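Local coordinates for putative uncharacterized protein (Chaetomium thermophilum, PDB 5NNP) that is a HYPK-like UBA-domain protein, of which this chain is the C-terminal part, and here binds an N-terminal acetyltransferase-like protein, consistent with a regulatory role, at residues C[10-14]-C[25-29]. Sequence-based numbering, arbitrary orientation.
Sequences DVNLL and ATELL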
loop_
_atom_site.group_PDB
_atom_site.type_symbol
_atom_site.label_atom_id
_atom_site.label_comp_id
_atom_site.label_asym_id
_atom_site.label_seq_id
_atom_site.Cartn_x
_atom_site.Cartn_y
_atom_site.Cartn_z
ATOM N N ASP C 10 -34.079 20.057 -14.750
ATOM C CA ASP C 10 -32.800 20.361 -14.107
ATOM C C ASP C 10 -32.012 19.087 -13.835
ATOM O O ASP C 10 -30.796 19.030 -14.061
ATOM C CB ASP C 10 -33.001 21.123 -12.795
ATOM C CG ASP C 10 -33.407 22.568 -13.004
ATOM O OD1 ASP C 10 -33.119 23.141 -14.079
ATOM O OD2 ASP C 10 -34.010 23.135 -12.070
ATOM N N VAL C 11 -32.713 18.072 -13.336
ATOM C CA VAL C 11 -32.100 16.787 -13.038
ATOM C C VAL C 11 -31.508 16.153 -14.304
ATOM O O VAL C 11 -30.418 15.574 -14.272
ATOM C CB VAL C 11 -33.127 15.818 -12.397
ATOM C CG1 VAL C 11 -32.577 14.392 -12.337
ATOM C CG2 VAL C 11 -33.519 16.299 -11.015
ATOM N N ASN C 12 -32.235 16.258 -15.413
ATOM C CA ASN C 12 -31.754 15.722 -16.680
ATOM C C ASN C 12 -30.597 16.539 -17.235
ATOM O O ASN C 12 -29.741 16.015 -17.947
ATOM C CB ASN C 12 -32.883 15.659 -17.705
ATOM C CG ASN C 12 -33.932 14.629 -17.344
ATOM O OD1 ASN C 12 -33.687 13.740 -16.528
ATOM N ND2 ASN C 12 -35.112 14.741 -17.949
ATOM N N LEU C 13 -30.580 17.824 -16.904
ATOM C CA LEU C 13 -29.510 18.697 -17.345
ATOM C C LEU C 13 -28.223 18.331 -16.617
ATOM O O LEU C 13 -27.183 18.159 -17.244
ATOM C CB LEU C 13 -29.856 20.164 -17.105
ATOM C CG LEU C 13 -28.746 21.144 -17.504
ATOM C CD1 LEU C 13 -28.654 21.302 -19.016
ATOM C CD2 LEU C 13 -28.952 22.493 -16.825
ATOM N N LEU C 14 -28.298 18.203 -15.297
ATOM C CA LEU C 14 -27.126 17.810 -14.514
ATOM C C LEU C 14 -26.639 16.415 -14.885
ATOM O O LEU C 14 -25.433 16.158 -14.896
ATOM C CB LEU C 14 -27.423 17.870 -13.017
ATOM C CG LEU C 14 -27.223 19.232 -12.350
ATOM C CD1 LEU C 14 -28.155 20.267 -12.933
ATOM C CD2 LEU C 14 -27.464 19.107 -10.874
ATOM N N ALA C 25 -27.473 13.515 -9.056
ATOM C CA ALA C 25 -27.783 14.802 -9.646
ATOM C C ALA C 25 -28.880 15.459 -8.829
ATOM O O ALA C 25 -28.836 16.659 -8.539
ATOM C CB ALA C 25 -28.199 14.640 -11.085
ATOM N N THR C 26 -29.856 14.647 -8.441
ATOM C CA THR C 26 -30.966 15.117 -7.626
ATOM C C THR C 26 -30.500 15.552 -6.242
ATOM O O THR C 26 -30.857 16.628 -5.749
ATOM C CB THR C 26 -32.037 14.030 -7.486
ATOM O OG1 THR C 26 -32.699 13.862 -8.749
ATOM C CG2 THR C 26 -33.053 14.411 -6.408
ATOM N N GLU C 27 -29.707 14.695 -5.617
ATOM C CA GLU C 27 -29.127 14.982 -4.323
ATOM C C GLU C 27 -28.352 16.304 -4.355
ATOM O O GLU C 27 -28.474 17.110 -3.436
ATOM C CB GLU C 27 -28.225 13.824 -3.904
ATOM C CG GLU C 27 -27.567 13.991 -2.566
ATOM C CD GLU C 27 -26.486 12.953 -2.332
ATOM O OE1 GLU C 27 -26.443 11.952 -3.086
ATOM O OE2 GLU C 27 -25.678 13.147 -1.398
ATOM N N LEU C 28 -27.572 16.528 -5.416
ATOM C CA LEU C 28 -26.772 17.747 -5.533
ATOM C C LEU C 28 -27.700 18.939 -5.641
ATOM O O LEU C 28 -27.501 19.953 -4.975
ATOM C CB LEU C 28 -25.820 17.692 -6.739
ATOM C CG LEU C 28 -25.008 18.964 -7.080
ATOM C CD1 LEU C 28 -24.130 19.380 -5.925
ATOM C CD2 LEU C 28 -24.152 18.813 -8.348
ATOM N N LEU C 29 -28.713 18.811 -6.490
ATOM C CA LEU C 29 -29.730 19.844 -6.631
ATOM C C LEU C 29 -30.462 20.115 -5.321
ATOM O O LEU C 29 -30.738 21.273 -4.992
ATOM C CB LEU C 29 -30.732 19.451 -7.702
ATOM C CG LEU C 29 -30.296 19.776 -9.124
ATOM C CD1 LEU C 29 -31.161 19.053 -10.157
ATOM C CD2 LEU C 29 -30.328 21.283 -9.318
#
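Leu29 packs against Leu14 and Val11 in the core of a UBA domain, the compact three-helix bundle of HYPK-type proteins. Helix 8-18 and helix 22-30, consecutive in the chain and joined by a short loop, pack against each other here. The two short segments run at 115° to each other, and their axes come within 9.2 Å. Leu14 and Leu29 meet tip to tip, with Leu14 CD2 3.4 Å from Leu29 CG. The CG of Leu29 lies beside its backbone N (chi1 -83°) and anti to the carbonyl carbon. From there the CD1 branch reaches helix 8-18, where it sits 3.7 Å from Val11 CG2 and also touches the CB of Asp10. Helix 36-43 adds the third wall: its Ala36 touches both Asp10 and Leu29. With an alanine in place of Leu29, the CD1 and CG contacts to Val11 and Leu14 are lost, and a gap is likely to open between the two helices. One turn earlier, Ala25 packs its CB on Leu14, 3.8 Å from Leu14 CB. Leu28 CD2 makes a looser contact, 4.2 Å from Leu14 CD2. No hydrogen bond joins the segments. Asp10 OD1 and Thr26 OG1 find their partners outside the two segments. Asp10 OD1 forms a salt bridge with Lys730 of the acetyltransferase-like chain, so helix 8-18 serves both the core and the assembly. Thr26 OG1 hydrogen-bonds to Lys22 O within its own helix. That hydroxyl oxygen also rests against both methyls of Val11, 3.4 Å from CG2 and 3.6 Å from CG1.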